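Local coordinates for initiator protein NS1 (Human bocavirus, PDB 4KW3) that probably binds the viral replication origin and nicks one DNA strand there through its N-terminal nuclease domain, initiating rolling-circle replication, and also acts as an ATP-dependent helicase, at residues A15-F20 and Q186-R191; E31-A36 and P160-I165; R9-P14 and H117-G122. All blocks are in the same frame, centred on the assembly; numbering follows the deposited sequence.

Contact 1 (A15-F20 and Q186-R191); sequences AFTYVF and QILQYR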
loop_
_atom_site.group_PDB
_atom_site.type_symbol
_atom_site.label_atom_id
_atom_site.label_comp_id
_atom_site.label_asym_id
_atom_site.label_seq_id
_atom_site.Cartn_x
_atom_site.Cartn_y
_atom_site.Cartn_z
ATOM N N ALA A 15 9.250 -3.533 15.799
ATOM C CA ALA A 15 8.472 -3.225 14.592
ATOM C C ALA A 15 8.118 -1.745 14.519
ATOM O O ALA A 15 7.857 -1.101 15.537
ATOM C CB ALA A 15 7.186 -4.083 14.520
ATOM N N PHE A 16 8.080 -1.219 13.305
ATOM C CA PHE A 16 7.772 0.188 13.100
ATOM C C PHE A 16 6.767 0.336 11.973
ATOM O O PHE A 16 6.684 -0.515 11.079
ATOM C CB PHE A 16 9.063 0.973 12.822
ATOM C CG PHE A 16 10.055 0.873 13.934
ATOM C CD1 PHE A 16 10.969 -0.179 13.975
ATOM C CD2 PHE A 16 10.042 1.804 14.986
ATOM C CE1 PHE A 16 11.872 -0.295 15.034
ATOM C CE2 PHE A 16 10.943 1.698 16.044
ATOM C CZ PHE A 16 11.860 0.648 16.065
ATOM N N THR A 17 5.995 1.409 12.027
ATOM C CA THR A 17 4.965 1.648 11.023
ATOM C C THR A 17 5.199 2.982 10.316
ATOM O O THR A 17 5.405 4.025 10.964
ATOM C CB THR A 17 3.560 1.576 11.657
ATOM O OG1 THR A 17 3.384 0.282 12.255
ATOM C CG2 THR A 17 2.441 1.822 10.600
ATOM N N TYR A 18 5.214 2.938 8.987
ATOM C CA TYR A 18 5.395 4.152 8.185
ATOM C C TYR A 18 4.179 4.435 7.301
ATOM O O TYR A 18 3.423 3.523 6.931
ATOM C CB TYR A 18 6.620 4.030 7.280
ATOM C CG TYR A 18 7.945 3.848 7.994
ATOM C CD1 TYR A 18 8.391 2.586 8.368
ATOM C CD2 TYR A 18 8.766 4.937 8.259
ATOM C CE1 TYR A 18 9.617 2.414 8.992
ATOM C CE2 TYR A 18 9.970 4.780 8.893
ATOM C CZ TYR A 18 10.399 3.515 9.262
ATOM O OH TYR A 18 11.618 3.372 9.912
ATOM N N VAL A 19 4.012 5.703 6.941
ATOM C CA VAL A 19 3.044 6.065 5.924
ATOM C C VAL A 19 3.748 6.762 4.769
ATOM O O VAL A 19 4.395 7.802 4.946
ATOM C CB VAL A 19 1.913 6.970 6.454
ATOM C CG1 VAL A 19 0.973 7.341 5.288
ATOM C CG2 VAL A 19 1.136 6.253 7.520
ATOM N N PHE A 20 3.609 6.169 3.587
ATOM C CA PHE A 20 4.114 6.740 2.352
ATOM C C PHE A 20 2.963 7.421 1.622
ATOM O O PHE A 20 1.916 6.821 1.455
ATOM C CB PHE A 20 4.707 5.638 1.464
ATOM C CG PHE A 20 4.889 6.058 0.031
ATOM C CD1 PHE A 20 6.019 6.763 -0.359
ATOM C CD2 PHE A 20 3.922 5.763 -0.925
ATOM C CE1 PHE A 20 6.182 7.166 -1.671
ATOM C CE2 PHE A 20 4.084 6.162 -2.244
ATOM C CZ PHE A 20 5.219 6.860 -2.618
ATOM N N GLN A 186 6.468 9.276 6.578
ATOM C CA GLN A 186 6.451 9.568 8.007
ATOM C C GLN A 186 6.372 8.295 8.808
ATOM O O GLN A 186 5.811 7.302 8.337
ATOM C CB GLN A 186 5.303 10.514 8.362
ATOM C CG GLN A 186 5.450 11.879 7.687
ATOM C CD GLN A 186 4.495 12.906 8.228
ATOM O OE1 GLN A 186 4.456 13.142 9.429
ATOM N NE2 GLN A 186 3.715 13.523 7.351
ATOM N N ILE A 187 6.980 8.307 9.992
ATOM C CA ILE A 187 6.848 7.184 10.910
ATOM C C ILE A 187 5.677 7.474 11.873
ATOM O O ILE A 187 5.491 8.605 12.303
ATOM C CB ILE A 187 8.172 6.938 11.671
ATOM C CG1 ILE A 187 8.130 5.633 12.468
ATOM C CG2 ILE A 187 8.554 8.110 12.578
ATOM C CD1 ILE A 187 9.530 5.092 12.789
ATOM N N LEU A 188 4.872 6.465 12.197
ATOM C CA LEU A 188 3.827 6.653 13.203
ATOM C C LEU A 188 4.367 6.606 14.621
ATOM O O LEU A 188 4.959 5.617 15.046
ATOM C CB LEU A 188 2.711 5.626 13.074
ATOM C CG LEU A 188 1.951 5.669 11.756
ATOM C CD1 LEU A 188 0.700 4.821 11.890
ATOM C CD2 LEU A 188 1.650 7.113 11.370
ATOM N N GLN A 189 4.058 7.640 15.384
ATOM C CA GLN A 189 4.485 7.718 16.761
ATOM C C GLN A 189 3.272 7.821 17.679
ATOM O O GLN A 189 2.192 8.197 17.239
ATOM C CB GLN A 189 5.412 8.922 16.919
ATOM C CG GLN A 189 6.713 8.737 16.136
ATOM C CD GLN A 189 7.753 9.805 16.429
ATOM O OE1 GLN A 189 8.731 9.554 17.136
ATOM N NE2 GLN A 189 7.559 10.991 15.875
ATOM N N TYR A 190 3.447 7.423 18.937
ATOM C CA TYR A 190 2.423 7.599 19.967
ATOM C C TYR A 190 2.993 8.141 21.276
ATOM O O TYR A 190 4.204 8.199 21.457
ATOM C CB TYR A 190 1.683 6.298 20.236
ATOM C CG TYR A 190 2.506 5.274 20.962
ATOM C CD1 TYR A 190 3.390 4.457 20.276
ATOM C CD2 TYR A 190 2.393 5.117 22.341
ATOM C CE1 TYR A 190 4.145 3.504 20.942
ATOM C CE2 TYR A 190 3.143 4.165 23.017
ATOM C CZ TYR A 190 4.019 3.361 22.312
ATOM O OH TYR A 190 4.773 2.411 22.970
ATOM N N ARG A 191 2.106 8.561 22.170
ATOM C CA ARG A 191 2.478 8.927 23.547
ATOM C C ARG A 191 2.058 7.875 24.585
ATOM O O ARG A 191 1.010 7.235 24.440
ATOM C CB ARG A 191 1.903 10.279 23.941
ATOM C CG ARG A 191 2.252 11.358 22.974
ATOM C CD ARG A 191 3.199 12.339 23.601
ATOM N NE ARG A 191 3.530 13.408 22.671
ATOM C CZ ARG A 191 4.471 14.311 22.902
ATOM N NH1 ARG A 191 5.163 14.270 24.034
ATOM N NH2 ARG A 191 4.718 15.258 22.010
HETATM O O HOH W 1 5.904 3.182 14.282
#

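Contact 2 (E31-A36 and P160-I165); sequences EWLLHA and PEEADI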
loop_
_atom_site.group_PDB
_atom_site.type_symbol
_atom_site.label_atom_id
_atom_site.label_comp_id
_atom_site.label_asym_id
_atom_site.label_seq_id
_atom_site.Cartn_x
_atom_site.Cartn_y
_atom_site.Cartn_z
ATOM N N GLU A 31 -6.443 10.217 -12.433
ATOM C CA GLU A 31 -6.017 8.869 -12.039
ATOM C C GLU A 31 -5.619 7.951 -13.209
ATOM O O GLU A 31 -4.759 7.063 -13.055
ATOM C CB GLU A 31 -7.081 8.217 -11.149
ATOM C CG GLU A 31 -6.685 6.873 -10.560
ATOM C CD GLU A 31 -7.872 6.124 -9.966
ATOM O OE1 GLU A 31 -8.378 5.199 -10.648
ATOM O OE2 GLU A 31 -8.322 6.481 -8.848
ATOM N N TRP A 32 -6.238 8.158 -14.370
ATOM C CA TRP A 32 -5.929 7.348 -15.562
ATOM C C TRP A 32 -4.440 7.421 -15.944
ATOM O O TRP A 32 -3.889 6.459 -16.472
ATOM C CB TRP A 32 -6.812 7.743 -16.748
ATOM C CG TRP A 32 -6.590 9.143 -17.172
ATOM C CD1 TRP A 32 -5.637 9.602 -18.046
ATOM C CD2 TRP A 32 -7.315 10.292 -16.721
ATOM N NE1 TRP A 32 -5.728 10.967 -18.162
ATOM C CE2 TRP A 32 -6.749 11.418 -17.362
ATOM C CE3 TRP A 32 -8.387 10.478 -15.840
ATOM C CZ2 TRP A 32 -7.223 12.718 -17.150
ATOM C CZ3 TRP A 32 -8.854 11.765 -15.631
ATOM C CH2 TRP A 32 -8.271 12.871 -16.286
ATOM N N LEU A 33 -3.792 8.555 -15.673
ATOM C CA LEU A 33 -2.337 8.651 -15.812
ATOM C C LEU A 33 -1.618 7.585 -14.968
ATOM O O LEU A 33 -0.659 6.950 -15.441
ATOM C CB LEU A 33 -1.848 10.046 -15.412
ATOM C CG LEU A 33 -2.424 11.255 -16.155
ATOM C CD1 LEU A 33 -1.906 12.548 -15.535
ATOM C CD2 LEU A 33 -2.098 11.191 -17.640
ATOM N N LEU A 34 -2.091 7.368 -13.732
ATOM C CA LEU A 34 -1.459 6.356 -12.891
ATOM C C LEU A 34 -1.760 4.960 -13.410
ATOM O O LEU A 34 -0.904 4.073 -13.311
ATOM C CB LEU A 34 -1.831 6.475 -11.398
ATOM C CG LEU A 34 -1.346 7.741 -10.693
ATOM C CD1 LEU A 34 -1.628 7.684 -9.210
ATOM C CD2 LEU A 34 0.133 8.020 -10.967
ATOM N N HIS A 35 -2.954 4.775 -13.986
ATOM C CA HIS A 35 -3.315 3.478 -14.570
ATOM C C HIS A 35 -2.250 3.085 -15.582
ATOM O O HIS A 35 -1.818 1.932 -15.611
ATOM C CB HIS A 35 -4.689 3.497 -15.279
ATOM C CG HIS A 35 -5.843 3.840 -14.389
ATOM N ND1 HIS A 35 -7.054 4.268 -14.881
ATOM C CD2 HIS A 35 -5.968 3.829 -13.042
ATOM C CE1 HIS A 35 -7.875 4.513 -13.877
ATOM N NE2 HIS A 35 -7.239 4.257 -12.749
ATOM N N ALA A 36 -1.821 4.056 -16.394
ATOM C CA ALA A 36 -0.878 3.793 -17.466
ATOM C C ALA A 36 0.560 3.643 -16.951
ATOM O O ALA A 36 1.270 2.696 -17.329
ATOM C CB ALA A 36 -0.964 4.904 -18.517
ATOM N N PRO A 160 2.410 13.924 -22.353
ATOM C CA PRO A 160 2.976 15.044 -21.584
ATOM C C PRO A 160 2.653 15.023 -20.090
ATOM O O PRO A 160 3.572 15.152 -19.286
ATOM C CB PRO A 160 2.345 16.277 -22.249
ATOM C CG PRO A 160 2.095 15.847 -23.632
ATOM C CD PRO A 160 1.732 14.384 -23.578
ATOM N N GLU A 161 1.388 14.849 -19.726
ATOM C CA GLU A 161 1.016 14.770 -18.315
ATOM C C GLU A 161 1.672 13.597 -17.591
ATOM O O GLU A 161 2.018 13.707 -16.414
ATOM C CB GLU A 161 -0.492 14.712 -18.163
ATOM C CG GLU A 161 -1.105 16.068 -17.998
ATOM C CD GLU A 161 -2.566 16.074 -18.347
ATOM O OE1 GLU A 161 -2.942 15.373 -19.311
ATOM O OE2 GLU A 161 -3.339 16.769 -17.661
ATOM N N GLU A 162 1.817 12.471 -18.288
ATOM C CA GLU A 162 2.498 11.306 -17.728
ATOM C C GLU A 162 3.958 11.640 -17.436
ATOM O O GLU A 162 4.509 11.217 -16.422
ATOM C CB GLU A 162 2.409 10.109 -18.672
ATOM C CG GLU A 162 0.998 9.689 -19.037
ATOM C CD GLU A 162 0.979 8.590 -20.095
ATOM O OE1 GLU A 162 1.833 8.621 -21.009
ATOM O OE2 GLU A 162 0.125 7.680 -20.006
ATOM N N ALA A 163 4.578 12.398 -18.334
ATOM C CA ALA A 163 5.971 12.800 -18.179
ATOM C C ALA A 163 6.134 13.788 -17.011
ATOM O O ALA A 163 7.161 13.809 -16.332
ATOM C CB ALA A 163 6.486 13.396 -19.467
ATOM N N ASP A 164 5.116 14.607 -16.789
ATOM C CA ASP A 164 5.111 15.528 -15.663
ATOM C C ASP A 164 5.205 14.792 -14.316
ATOM O O ASP A 164 6.015 15.142 -13.450
ATOM C CB ASP A 164 3.853 16.388 -15.713
ATOM C CG ASP A 164 3.701 17.258 -14.491
ATOM O OD1 ASP A 164 4.478 18.227 -14.352
ATOM O OD2 ASP A 164 2.795 16.974 -13.672
ATOM N N ILE A 165 4.393 13.751 -14.163
ATOM C CA ILE A 165 4.418 12.915 -12.971
ATOM C C ILE A 165 5.787 12.262 -12.794
ATOM O O ILE A 165 6.349 12.256 -11.697
ATOM C CB ILE A 165 3.326 11.823 -13.056
ATOM C CG1 ILE A 165 1.937 12.468 -13.006
ATOM C CG2 ILE A 165 3.502 10.771 -11.951
ATOM C CD1 ILE A 165 0.815 11.515 -13.302
#

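Contact 3 (R9-P14 and H117-G122); sequences RAFSQP and HIIVGG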
loop_
_atom_site.group_PDB
_atom_site.type_symbol
_atom_site.label_atom_id
_atom_site.label_comp_id
_atom_site.label_asym_id
_atom_site.label_seq_id
_atom_site.Cartn_x
_atom_site.Cartn_y
_atom_site.Cartn_z
ATOM N N ARG A 9 1.009 -15.439 12.388
ATOM C CA ARG A 9 0.893 -15.688 13.829
ATOM C C ARG A 9 1.997 -15.046 14.633
ATOM O O ARG A 9 1.940 -15.004 15.866
ATOM C CB ARG A 9 0.853 -17.185 14.115
ATOM C CG ARG A 9 -0.442 -17.842 13.722
ATOM C CD ARG A 9 -0.373 -19.367 13.774
ATOM N NE ARG A 9 -1.674 -19.909 13.368
ATOM C CZ ARG A 9 -2.732 -20.002 14.173
ATOM N NH1 ARG A 9 -2.647 -19.622 15.445
ATOM N NH2 ARG A 9 -3.872 -20.487 13.711
ATOM N N ALA A 10 2.981 -14.510 13.923
ATOM C CA ALA A 10 4.159 -13.956 14.558
ATOM C C ALA A 10 4.734 -12.777 13.777
ATOM O O ALA A 10 4.720 -12.771 12.541
ATOM C CB ALA A 10 5.198 -15.051 14.710
ATOM N N PHE A 11 5.295 -11.805 14.490
ATOM C CA PHE A 11 5.852 -10.633 13.824
ATOM C C PHE A 11 7.138 -10.141 14.491
ATOM O O PHE A 11 7.102 -9.703 15.632
ATOM C CB PHE A 11 4.824 -9.488 13.773
ATOM C CG PHE A 11 5.074 -8.506 12.656
ATOM C CD1 PHE A 11 6.081 -7.546 12.764
ATOM C CD2 PHE A 11 4.309 -8.553 11.483
ATOM C CE1 PHE A 11 6.334 -6.654 11.731
ATOM C CE2 PHE A 11 4.533 -7.650 10.452
ATOM C CZ PHE A 11 5.561 -6.697 10.575
ATOM N N SER A 12 8.252 -10.185 13.752
ATOM C CA SER A 12 9.579 -9.800 14.257
ATOM C C SER A 12 9.648 -8.427 14.908
ATOM O O SER A 12 9.184 -7.434 14.341
ATOM C CB SER A 12 10.600 -9.841 13.123
ATOM O OG SER A 12 10.866 -11.174 12.739
ATOM N N GLN A 13 10.273 -8.368 16.079
ATOM C CA GLN A 13 10.447 -7.104 16.792
ATOM C C GLN A 13 11.922 -6.646 16.728
ATOM O O GLN A 13 12.811 -7.455 16.456
ATOM C CB GLN A 13 9.937 -7.237 18.234
ATOM C CG GLN A 13 8.431 -7.465 18.369
ATOM C CD GLN A 13 7.711 -6.285 18.984
ATOM O OE1 GLN A 13 7.778 -5.153 18.482
ATOM N NE2 GLN A 13 7.028 -6.537 20.097
ATOM N N PRO A 14 12.181 -5.336 16.899
ATOM C CA PRO A 14 11.196 -4.262 17.075
ATOM C C PRO A 14 10.508 -3.968 15.739
ATOM O O PRO A 14 11.119 -4.174 14.675
ATOM C CB PRO A 14 12.059 -3.077 17.513
ATOM C CG PRO A 14 13.366 -3.305 16.825
ATOM C CD PRO A 14 13.558 -4.808 16.812
ATOM N N HIS A 117 0.540 2.044 3.950
ATOM C CA HIS A 117 1.019 1.789 5.300
ATOM C C HIS A 117 1.976 0.622 5.203
ATOM O O HIS A 117 1.702 -0.356 4.474
ATOM C CB HIS A 117 -0.122 1.424 6.232
ATOM C CG HIS A 117 -1.051 2.555 6.517
ATOM N ND1 HIS A 117 -0.945 3.334 7.655
ATOM C CD2 HIS A 117 -2.095 3.051 5.806
ATOM C CE1 HIS A 117 -1.895 4.251 7.638
ATOM N NE2 HIS A 117 -2.602 4.103 6.527
ATOM N N ILE A 118 3.110 0.754 5.892
ATOM C CA ILE A 118 4.108 -0.304 5.960
ATOM C C ILE A 118 4.374 -0.647 7.418
ATOM O O ILE A 118 4.777 0.212 8.199
ATOM C CB ILE A 118 5.450 0.153 5.344
ATOM C CG1 ILE A 118 5.236 0.673 3.926
ATOM C CG2 ILE A 118 6.509 -0.955 5.385
ATOM C CD1 ILE A 118 5.339 2.163 3.809
ATOM N N ILE A 119 4.151 -1.899 7.787
ATOM C CA ILE A 119 4.622 -2.377 9.079
ATOM C C ILE A 119 5.838 -3.253 8.812
ATOM O O ILE A 119 5.761 -4.247 8.089
ATOM C CB ILE A 119 3.554 -3.191 9.854
ATOM C CG1 ILE A 119 2.230 -2.435 9.923
ATOM C CG2 ILE A 119 4.032 -3.479 11.257
ATOM C CD1 ILE A 119 1.101 -3.289 10.377
ATOM N N VAL A 120 6.968 -2.872 9.385
ATOM C CA VAL A 120 8.190 -3.625 9.186
ATOM C C VAL A 120 8.942 -3.859 10.504
ATOM O O VAL A 120 9.050 -2.960 11.362
ATOM C CB VAL A 120 9.084 -2.933 8.151
ATOM C CG1 VAL A 120 9.262 -1.444 8.490
ATOM C CG2 VAL A 120 10.405 -3.647 8.038
ATOM N N GLY A 121 9.462 -5.073 10.660
ATOM C CA GLY A 121 10.150 -5.435 11.880
ATOM C C GLY A 121 11.253 -6.444 11.650
ATOM O O GLY A 121 11.143 -7.333 10.802
ATOM N N GLY A 122 12.311 -6.327 12.440
ATOM C CA GLY A 122 13.453 -7.199 12.293
ATOM C C GLY A 122 14.739 -6.497 12.645
ATOM O O GLY A 122 14.741 -5.297 12.924
#

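Contact 1 (A15-F20 and Q186-R191)
Y18 and I187 stand side by side and point the same way, from an antiparallel non-hydrogen-bonded pair whose Y18 CA and I187 CA are 4.3 Å apart. In I187, CG1 is anti to the backbone N (chi1 -171°), which leaves CG2 in the crowded position and lays the CG1-CD1 arm along the tyrosine. I187 CG1 sits over one face of the Y18 ring, offset toward the rim, and I187 CD1 comes to 3.9 Å from Y18 CE2. The same methyl also meets F16, with I187 CD1 4.0 Å from F16 CD2, so two aromatic rings of one strand share it. Y18 OH is hydrogen-bonded to A130 O, which gives the far end of that ring a polar partner.

Strand 15-21 is an inner strand of the HUH-endonuclease sheet, between 185-191 and 114-122. V19, on the other face from Y18, has its side chain about 4 Å (nearest atoms) from those of H115 and H117, the predicted metal-binding histidines of the RCR-2 (HUH) motif.

L188 crosses T17 and V19 obliquely, its CG anti to the carbonyl carbon (chi1 -62°), and its methyls part company. L188 CD1 lies 3.7 Å from T17 CG2, while L188 CD2 meets V19 CG2. T17 OG1 is turned to a different partner, the hydroxyl of T201.

V19 and Q186 exchange two backbone hydrogen bonds as a hydrogen-bonded pair. Next along, L188 N donates to T17 O over 2.8 Å, nearly straight at 173° and in the carbonyl plane. The ladder then opens, and a water takes over the link: it accepts from T17 N at 2.9 Å and is hydrogen-bonded to L188 O at 2.7 Å.

Contact 2 (E31-A36 and P160-I165)
Two helices cross here almost at right angles: the axes of segments 31-36 and 160-165 approach to 9.9 Å with a signed crossing angle of -78°. The pairing joins the short helix 31-38, which follows the first strand of the nuclease domain, to the start of the long helix 160-177. No hydrogen bond spans it.

Apolar packing centres on L33, whose CG is anti to the carbonyl carbon (chi1 -58°), so that both methyls reach the other helix. L33 CD1 meets the tip of I165 with a CD1-CD1 distance of 3.7 Å. L33 CD1 also lies 3.7 Å from E161 CB, the two side chains crossing at about a right angle. L33 CD2 rests against the E162 stem, 3.7 Å from E162 CG. L34 leaves its helix in another direction, yet L34 CD2 still comes within 4.3 Å of I165 CD1.

The glutamates thus lend aliphatic stems to the interface, while their charged oxygens find polar partners outside it. E161 OE2 forms a salt bridge with K30, and E162 OE1 takes both R156 NH1 and E159 N. E162 OE2 also touches A36 CB, at 3.3 Å.

Within helix 31-38, H35 NE2 donates to E31 OE1 over 2.6 Å, using the anti lone pair of a carboxylate that S220 OG and S221 N also hold, and E31 OE1 lies near the imidazole plane.

Contact 3 (R9-P14 and H117-G122)
P14 O is gripped by one weak hydrogen bond and one CA-H...O contact, both from G121-G122. The hydrogen bond comes from G122 N, 3.3 Å from P14 O with an N-H...O angle of 150°. In the CA-H...O contact, G121 CA is 3.2 Å from P14 O. G121 CA serves a second carbonyl as well, G121 CA lying 3.3 Å from S12 O. The carbonyls of S12 and P14, on either side of Q13 and its cis peptide to P14, converge on this one CA. G121 has no side chain on the side where the loop arrives, so both oxygens can close on its backbone. The directions of the touching parts are 73° apart: the loop crosses the strand here rather than running along it.

S12 also touches the G121 carbonyl, S12 CB lying 3.5 Å from G121 O. Its backbone N is hydrogen-bonded to D102 OD2, which ties the loop to the neighbouring strand 101-109.

Further back, F11 has CG anti to the backbone N (chi1 -156°), which carries its ring over to the strand. The ring presents its edge to the backbone, with F11 CZ 3.5 Å from I119 O, and this oxygen lies in the ring plane. The same corner packs on the isoleucine branch, F11 CZ being 3.6 Å from I119 CG2. The neighbouring edge atom, F11 CE1, comes obliquely to G121 N. P204 touches both F11 and I119.

I119 also packs on F207 of helix 204-212, and its side chain is about 8 Å (nearest atoms) from that of Y211, the predicted nicking tyrosine. Earlier in the same strand stands H117, whose ring meets H115 edge-to-face; this histidine pair on a sheet strand, beside a helix bearing the tyrosine, is the hallmark of the HUH endonucleases.

Overall arrangement
Contacts 1 and 3 meet on one sheet, since strands 15-21 and 114-122 are neighbours in it: F16 N lies 2.8 Å from V120 O, and Y18 N 2.9 Å from I118 O, both probable hydrogen bonds. Both contacts are partly buried. Regular backbone pairing dominates contact 1, whereas contact 3, where an irregular loop crosses strand 114-122, relies on one weak hydrogen bond, CA-H...O contacts and a ring edge. Contact 2, joined by side-chain packing alone, is mostly buried, although its centre lies farthest from that of the chain, about 19 Å away, and opposite contact 3. Helix 31-38 is the next element after strand 15-21, and strand 185-191 the next after helix 160-177.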